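Local coordinates for outer membrane associated protein (Francisella tularensis subsp. tularensis, PDB 6U83), which probably anchors the outer membrane to peptidoglycan through this OmpA-like periplasmic domain, as in related proteins, and may have porin activity, at residues Ile21-Pro29 with Val166-Asn174; Ile91-Gln102 with Lys137-Thr148. One frame throughout, in Å; residues are numbered along the deposited sequence.

Interaction 1: Ile21-Pro29 with Val166-Asn174; sequences IDESKYVLP and VSAPLKEAN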
# COMPACT_ATOMS: atom_id res chain seq x y z
N ILE A 21 -10.04 -2.93 37.02
CA ILE A 21 -8.98 -3.80 37.49
C ILE A 21 -8.17 -4.34 36.31
O ILE A 21 -7.31 -5.21 36.48
CB ILE A 21 -9.55 -4.96 38.35
CG1 ILE A 21 -10.82 -4.52 39.06
CG2 ILE A 21 -8.52 -5.42 39.38
CD1 ILE A 21 -11.59 -5.66 39.69
N ASP A 22 -8.44 -3.83 35.11
CA ASP A 22 -7.74 -4.30 33.92
C ASP A 22 -6.34 -3.72 33.85
O ASP A 22 -6.10 -2.56 34.21
CB ASP A 22 -8.50 -3.95 32.63
CG ASP A 22 -7.88 -4.60 31.39
OD1 ASP A 22 -6.97 -5.45 31.54
OD2 ASP A 22 -8.30 -4.28 30.25
N GLU A 23 -5.41 -4.53 33.37
CA GLU A 23 -4.00 -4.23 33.38
C GLU A 23 -3.33 -4.46 32.03
O GLU A 23 -2.21 -3.97 31.82
CB GLU A 23 -3.32 -5.06 34.48
CG GLU A 23 -1.80 -5.13 34.50
CD GLU A 23 -1.31 -6.48 34.99
OE1 GLU A 23 -1.99 -7.10 35.84
OE2 GLU A 23 -0.25 -6.93 34.50
N SER A 24 -3.99 -5.14 31.09
CA SER A 24 -3.38 -5.51 29.82
C SER A 24 -3.05 -4.28 28.98
O SER A 24 -3.88 -3.38 28.81
CB SER A 24 -4.29 -6.46 29.04
OG SER A 24 -5.56 -5.88 28.76
N LYS A 25 -1.83 -4.25 28.46
CA LYS A 25 -1.34 -3.15 27.64
C LYS A 25 -1.07 -3.66 26.23
O LYS A 25 -0.33 -4.63 26.05
CB LYS A 25 -0.09 -2.51 28.26
CG LYS A 25 0.87 -3.50 28.91
CD LYS A 25 1.68 -2.84 30.04
CE LYS A 25 2.67 -3.82 30.67
NZ LYS A 25 3.22 -3.33 31.97
N TYR A 26 -1.67 -3.02 25.24
CA TYR A 26 -1.53 -3.39 23.84
C TYR A 26 -0.52 -2.48 23.14
O TYR A 26 -0.38 -1.30 23.48
CB TYR A 26 -2.88 -3.34 23.13
CG TYR A 26 -3.89 -4.32 23.68
CD1 TYR A 26 -3.99 -5.61 23.17
CD2 TYR A 26 -4.74 -3.96 24.72
CE1 TYR A 26 -4.92 -6.52 23.68
CE2 TYR A 26 -5.67 -4.86 25.23
CZ TYR A 26 -5.76 -6.14 24.71
OH TYR A 26 -6.68 -7.04 25.22
N VAL A 27 0.18 -3.03 22.15
CA VAL A 27 1.27 -2.36 21.47
C VAL A 27 0.91 -2.19 19.99
O VAL A 27 0.32 -3.09 19.37
CB VAL A 27 2.59 -3.14 21.65
CG1 VAL A 27 2.50 -4.54 21.04
CG2 VAL A 27 3.78 -2.38 21.08
N LEU A 28 1.26 -0.97 19.40
CA LEU A 28 1.02 -0.43 18.07
C LEU A 28 2.05 -0.92 17.06
O LEU A 28 3.19 -1.22 17.42
CB LEU A 28 1.04 1.10 18.11
CG LEU A 28 -0.21 1.73 18.73
CD1 LEU A 28 0.00 3.20 18.98
CD2 LEU A 28 -1.40 1.50 17.82
N PRO A 29 1.66 -1.02 15.78
CA PRO A 29 2.59 -1.54 14.76
C PRO A 29 3.87 -0.72 14.67
O PRO A 29 3.84 0.51 14.63
CB PRO A 29 1.77 -1.49 13.47
CG PRO A 29 0.53 -0.73 13.79
CD PRO A 29 0.30 -0.86 15.25
N VAL A 166 -4.17 -4.51 5.43
CA VAL A 166 -4.34 -5.75 6.20
C VAL A 166 -4.80 -5.39 7.61
O VAL A 166 -4.56 -4.29 8.10
CB VAL A 166 -3.04 -6.57 6.23
CG1 VAL A 166 -2.70 -7.09 4.84
CG2 VAL A 166 -1.90 -5.73 6.76
N SER A 167 -5.47 -6.34 8.26
CA SER A 167 -6.00 -6.14 9.60
C SER A 167 -5.58 -7.28 10.50
O SER A 167 -5.35 -8.40 10.05
CB SER A 167 -7.53 -6.03 9.60
OG SER A 167 -7.94 -4.95 8.79
N ALA A 168 -5.50 -6.99 11.77
CA ALA A 168 -5.14 -8.01 12.74
C ALA A 168 -5.49 -7.49 14.12
O ALA A 168 -5.54 -6.27 14.32
CB ALA A 168 -3.65 -8.35 12.64
N PRO A 169 -5.76 -8.36 15.08
CA PRO A 169 -5.98 -7.90 16.45
C PRO A 169 -4.74 -7.19 16.99
O PRO A 169 -3.61 -7.43 16.54
CB PRO A 169 -6.28 -9.19 17.22
CG PRO A 169 -6.81 -10.14 16.16
CD PRO A 169 -6.03 -9.81 14.93
N LEU A 170 -4.96 -6.29 17.95
CA LEU A 170 -3.84 -5.61 18.59
C LEU A 170 -3.13 -6.56 19.54
O LEU A 170 -3.77 -7.26 20.32
CB LEU A 170 -4.32 -4.37 19.33
CG LEU A 170 -4.30 -3.10 18.48
CD1 LEU A 170 -4.90 -1.94 19.23
CD2 LEU A 170 -2.87 -2.80 18.05
N LYS A 171 -1.81 -6.57 19.46
CA LYS A 171 -1.00 -7.51 20.23
C LYS A 171 -0.79 -7.00 21.65
O LYS A 171 -0.55 -5.81 21.87
CB LYS A 171 0.35 -7.73 19.53
CG LYS A 171 0.25 -8.12 18.06
CD LYS A 171 -0.21 -9.56 17.88
CE LYS A 171 -0.58 -9.86 16.43
NZ LYS A 171 -0.92 -11.30 16.22
N GLU A 172 -0.87 -7.91 22.62
CA GLU A 172 -0.56 -7.58 24.00
C GLU A 172 0.95 -7.43 24.18
O GLU A 172 1.73 -8.17 23.58
CB GLU A 172 -1.11 -8.64 24.95
CG GLU A 172 -2.59 -8.47 25.29
CD GLU A 172 -3.20 -9.69 25.95
OE1 GLU A 172 -2.94 -10.82 25.49
OE2 GLU A 172 -3.95 -9.53 26.94
N ALA A 173 1.35 -6.47 25.01
CA ALA A 173 2.76 -6.10 25.10
C ALA A 173 3.58 -7.20 25.75
O ALA A 173 3.17 -7.79 26.76
CB ALA A 173 2.91 -4.79 25.88
N ASN A 174 4.75 -7.48 25.17
CA ASN A 174 5.66 -8.51 25.68
C ASN A 174 7.08 -8.30 25.14
O ASN A 174 7.88 -7.58 25.74
CB ASN A 174 5.15 -9.91 25.30
CG ASN A 174 5.16 -10.16 23.80
OD1 ASN A 174 5.15 -9.22 23.00
ND2 ASN A 174 5.15 -11.42 23.41

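Interaction 2: Ile91-Gln102 with Lys137-Thr148; sequences ISSVTVKGYASQ and KIITKGFGYNDT. With DAL (D-alanine), chain D.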
# COMPACT_ATOMS: atom_id res chain seq x y z
N ILE A 91 0.01 -12.62 9.56
CA ILE A 91 -1.08 -12.41 8.61
C ILE A 91 -0.93 -13.36 7.43
O ILE A 91 0.18 -13.62 6.94
CB ILE A 91 -1.12 -10.93 8.18
CG1 ILE A 91 -1.77 -10.09 9.28
CG2 ILE A 91 -1.84 -10.75 6.84
CD1 ILE A 91 -1.81 -8.61 8.99
N SER A 92 -2.07 -13.88 6.97
CA SER A 92 -2.08 -14.95 5.97
C SER A 92 -1.67 -14.45 4.59
O SER A 92 -0.70 -14.96 4.00
CB SER A 92 -3.48 -15.57 5.94
OG SER A 92 -4.46 -14.57 6.14
N SER A 93 -2.40 -13.48 4.04
CA SER A 93 -2.19 -13.05 2.67
C SER A 93 -2.46 -11.56 2.54
O SER A 93 -3.22 -10.98 3.32
CB SER A 93 -3.09 -13.82 1.69
OG SER A 93 -4.26 -13.07 1.38
N VAL A 94 -1.84 -10.95 1.52
CA VAL A 94 -1.97 -9.52 1.24
C VAL A 94 -2.24 -9.33 -0.24
O VAL A 94 -1.51 -9.87 -1.08
CB VAL A 94 -0.70 -8.74 1.62
CG1 VAL A 94 -0.94 -7.25 1.45
CG2 VAL A 94 -0.28 -9.05 3.03
N THR A 95 -3.24 -8.53 -0.56
CA THR A 95 -3.52 -8.16 -1.93
C THR A 95 -2.86 -6.83 -2.24
O THR A 95 -3.14 -5.83 -1.56
CB THR A 95 -5.02 -8.09 -2.18
OG1 THR A 95 -5.57 -9.39 -1.94
CG2 THR A 95 -5.29 -7.68 -3.61
N VAL A 96 -2.01 -6.81 -3.26
CA VAL A 96 -1.26 -5.63 -3.66
C VAL A 96 -1.87 -5.10 -4.95
O VAL A 96 -1.81 -5.75 -5.99
CB VAL A 96 0.23 -5.97 -3.84
CG1 VAL A 96 0.97 -4.76 -4.32
CG2 VAL A 96 0.80 -6.46 -2.53
N LYS A 97 -2.46 -3.90 -4.88
CA LYS A 97 -3.22 -3.32 -5.99
C LYS A 97 -2.45 -2.15 -6.60
O LYS A 97 -2.10 -1.20 -5.89
CB LYS A 97 -4.59 -2.86 -5.51
CG LYS A 97 -5.42 -3.96 -4.89
CD LYS A 97 -6.67 -3.38 -4.29
CE LYS A 97 -7.59 -4.47 -3.81
NZ LYS A 97 -8.85 -3.92 -3.22
N GLY A 98 -2.24 -2.21 -7.91
CA GLY A 98 -1.53 -1.17 -8.63
C GLY A 98 -2.47 -0.28 -9.42
O GLY A 98 -3.48 -0.74 -9.95
N TYR A 99 -2.13 1.00 -9.53
CA TYR A 99 -2.97 1.96 -10.22
C TYR A 99 -2.11 2.86 -11.10
O TYR A 99 -0.88 2.91 -10.98
CB TYR A 99 -3.80 2.80 -9.25
CG TYR A 99 -4.73 2.01 -8.38
CD1 TYR A 99 -6.07 1.88 -8.71
CD2 TYR A 99 -4.27 1.37 -7.22
CE1 TYR A 99 -6.94 1.13 -7.92
CE2 TYR A 99 -5.14 0.62 -6.41
CZ TYR A 99 -6.47 0.51 -6.77
OH TYR A 99 -7.35 -0.22 -6.01
N ALA A 100 -2.79 3.60 -11.97
CA ALA A 100 -2.13 4.55 -12.85
C ALA A 100 -2.95 5.83 -12.92
O ALA A 100 -4.11 5.88 -12.52
CB ALA A 100 -1.91 3.93 -14.26
N SER A 101 -2.31 6.89 -13.39
CA SER A 101 -3.06 8.09 -13.72
C SER A 101 -3.50 8.02 -15.17
O SER A 101 -2.89 7.34 -16.00
CB SER A 101 -2.21 9.34 -13.48
OG SER A 101 -1.05 9.34 -14.32
N GLN A 102 -4.58 8.72 -15.49
CA GLN A 102 -5.00 8.83 -16.89
C GLN A 102 -4.41 10.12 -17.43
O GLN A 102 -4.91 11.21 -17.15
CB GLN A 102 -6.51 8.82 -17.04
CG GLN A 102 -6.90 8.95 -18.51
CD GLN A 102 -8.39 8.99 -18.73
OE1 GLN A 102 -9.16 9.13 -17.79
NE2 GLN A 102 -8.80 8.87 -19.99
N LYS A 137 2.10 -15.83 0.03
CA LYS A 137 1.25 -14.93 0.79
C LYS A 137 0.88 -13.67 0.03
O LYS A 137 0.32 -12.75 0.64
CB LYS A 137 1.95 -14.54 2.11
CG LYS A 137 2.33 -15.72 2.99
CD LYS A 137 2.79 -15.25 4.36
CE LYS A 137 3.37 -16.41 5.16
NZ LYS A 137 2.54 -17.66 5.06
N ILE A 138 1.16 -13.57 -1.28
CA ILE A 138 1.08 -12.29 -1.98
C ILE A 138 0.26 -12.45 -3.25
O ILE A 138 0.56 -13.31 -4.09
CB ILE A 138 2.46 -11.71 -2.31
CG1 ILE A 138 3.26 -11.47 -1.03
CG2 ILE A 138 2.32 -10.39 -3.04
CD1 ILE A 138 4.70 -11.08 -1.30
N ILE A 139 -0.74 -11.59 -3.41
CA ILE A 139 -1.60 -11.54 -4.59
C ILE A 139 -1.52 -10.15 -5.18
O ILE A 139 -1.66 -9.16 -4.45
CB ILE A 139 -3.06 -11.88 -4.24
CG1 ILE A 139 -3.15 -13.25 -3.55
CG2 ILE A 139 -3.91 -11.81 -5.49
CD1 ILE A 139 -3.24 -13.17 -2.04
N THR A 140 -1.32 -10.07 -6.49
CA THR A 140 -1.18 -8.80 -7.18
C THR A 140 -2.32 -8.61 -8.18
O THR A 140 -2.74 -9.56 -8.85
CB THR A 140 0.17 -8.69 -7.89
OG1 THR A 140 0.26 -9.63 -8.95
CG2 THR A 140 1.30 -8.95 -6.90
N LYS A 141 -2.82 -7.38 -8.24
CA LYS A 141 -3.88 -6.92 -9.13
C LYS A 141 -3.49 -5.56 -9.69
O LYS A 141 -2.98 -4.70 -8.96
CB LYS A 141 -5.20 -6.76 -8.39
CG LYS A 141 -5.98 -8.02 -8.08
CD LYS A 141 -7.30 -7.63 -7.41
CE LYS A 141 -8.41 -8.68 -7.59
NZ LYS A 141 -9.72 -8.20 -7.03
N GLY A 142 -3.73 -5.36 -10.98
CA GLY A 142 -3.59 -4.06 -11.62
C GLY A 142 -4.97 -3.52 -11.95
O GLY A 142 -5.89 -4.28 -12.22
N PHE A 143 -5.11 -2.20 -11.92
CA PHE A 143 -6.39 -1.58 -12.23
C PHE A 143 -6.29 -0.51 -13.30
O PHE A 143 -7.32 0.06 -13.68
CB PHE A 143 -7.01 -0.98 -10.96
CG PHE A 143 -7.46 -2.01 -9.95
CD1 PHE A 143 -8.74 -2.52 -10.00
CD2 PHE A 143 -6.60 -2.46 -8.96
CE1 PHE A 143 -9.16 -3.48 -9.09
CE2 PHE A 143 -7.01 -3.40 -8.04
CZ PHE A 143 -8.29 -3.92 -8.11
N GLY A 144 -5.09 -0.22 -13.79
CA GLY A 144 -4.98 0.86 -14.73
C GLY A 144 -5.41 2.17 -14.10
O GLY A 144 -5.36 2.37 -12.88
N TYR A 145 -5.89 3.08 -14.96
CA TYR A 145 -6.41 4.34 -14.47
C TYR A 145 -7.90 4.26 -14.12
O TYR A 145 -8.63 5.25 -14.30
CB TYR A 145 -6.12 5.46 -15.46
CG TYR A 145 -6.58 5.31 -16.91
CD1 TYR A 145 -7.93 5.26 -17.23
CD2 TYR A 145 -5.66 5.31 -17.96
CE1 TYR A 145 -8.35 5.17 -18.55
CE2 TYR A 145 -6.07 5.22 -19.29
CZ TYR A 145 -7.41 5.16 -19.57
OH TYR A 145 -7.84 5.08 -20.87
N ASN A 146 -8.37 3.13 -13.62
CA ASN A 146 -9.67 3.07 -12.97
C ASN A 146 -9.47 3.24 -11.47
O ASN A 146 -8.35 3.18 -10.96
CB ASN A 146 -10.39 1.76 -13.29
CG ASN A 146 -10.59 1.54 -14.78
OD1 ASN A 146 -11.35 2.26 -15.44
ND2 ASN A 146 -9.92 0.52 -15.33
N ASP A 147 -10.57 3.44 -10.75
CA ASP A 147 -10.50 3.69 -9.31
C ASP A 147 -9.50 4.79 -8.98
O ASP A 147 -8.73 4.69 -8.02
CB ASP A 147 -10.13 2.41 -8.54
CG ASP A 147 -11.18 1.31 -8.64
OD1 ASP A 147 -12.24 1.54 -9.26
OD2 ASP A 147 -10.93 0.21 -8.09
N THR A 148 -9.47 5.85 -9.79
CA THR A 148 -8.61 6.96 -9.43
C THR A 148 -9.13 7.59 -8.14
O THR A 148 -10.30 7.46 -7.78
CB THR A 148 -8.54 8.02 -10.54
OG1 THR A 148 -9.82 8.63 -10.72
CG2 THR A 148 -8.06 7.40 -11.83
N DAL D . -0.48 7.30 -16.65
CA DAL D . 0.91 7.52 -16.26
CB DAL D . 1.86 7.14 -17.40
C DAL D . 1.27 6.77 -14.97
O DAL D . 2.45 6.76 -14.62
OXT DAL D . 0.43 6.18 -14.28

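Interaction 1: Ile21-Pro29 with Val166-Asn174
The ring of Y26 lies alongside the side chain of E172, both running the same way, with Y26 CE1 3.4 Å from E172 CG and the ring and carboxylate planes 16° apart. This is a short, weakly bonded antiparallel pairing in which the first modelled residues of this OmpA-like construct meet the C-terminal end of strand 161-172. Y26 and E172 form a non-hydrogen-bonded pair, and their CA atoms are 4.3 Å apart. Two backbone bonds flank it: A173 N gives to K25 O over 2.7 Å, and V27 N gives to K171 O over 2.9 Å. With CG anti to its carbonyl carbon (chi1 -63°), Y26 places its ring beside the 170-172 backbone, where the carbonyl oxygen of L170 sits at the ring edge, near the ring plane. L170 CB also packs on Y26 CD1, while V56 of strand 55-63 touches the L170 side chain. Most of the touching residues are exposed, so this is a surface contact between the first modelled residues and the C-terminal tail. Before the pairing, D22 forms an Asx turn by accepting from S24 N. The branch of L170 that reaches V27 is CD2, which stops 3.5 Å from V27 O.

Interaction 2: Ile91-Gln102 with Lys137-Thr148
Strands 94-98 and 138-142 run parallel at 22° with their axes 4.6 Å apart, joined by backbone bonds that alternate between the strands, from V94 N to K137 O through to F143 N to G98 O. Beyond the strands, A100 N still reaches G144 O, but from above the carbonyl plane. The F143 and Y99 rings point the same way with planes 9° apart, yet are slid so far that they barely overlap; F143 CD2 lies 3.7 Å from Y99 CZ. K97 meets the F143 ring at its edge through CB, 3.5 Å from F143 CE2. Farther on, Q102 extends with CG anti to the backbone N, laying its amide flat over the Y145 ring, 6° from parallel. Its CG sits 3.7 Å above the ring centroid in a CH-pi contact. Just before Q102 in the chain, S101 binds D-alanine: S101 N gives to DAL OXT over 3.0 Å, while S101 OG is hydrogen-bonded to Q160. R120, N113 and D67 also bond the ligand. The strands belong to a beta-alpha-beta crossover through helix 110-130, whose V124 and A125 cover V96 and I138; V94 packs on helix 73-89, and strand 161-172 pairs antiparallel with strand 94-98.

The two contacts lie on opposite sides of the chain's centre, their own centres about 29 Å apart, and are connected by strand 161-172. Its neighbour in the sheet is strand 94-98 of interaction 2, whereas its C-terminal end carries interaction 1. Along the chain, interaction 2 is nested within the loop closed by interaction 1. They also touch directly, as V166 packs on V94 and I91, and A168 on I91, with helix 73-89 against the same apolar side chains. The D-alanine pocket sits at the end of interaction 2 remote from interaction 1; bound D-alanine, a component of peptidoglycan stem peptides, is consistent with a peptidoglycan-binding role as in related OmpA-like domains.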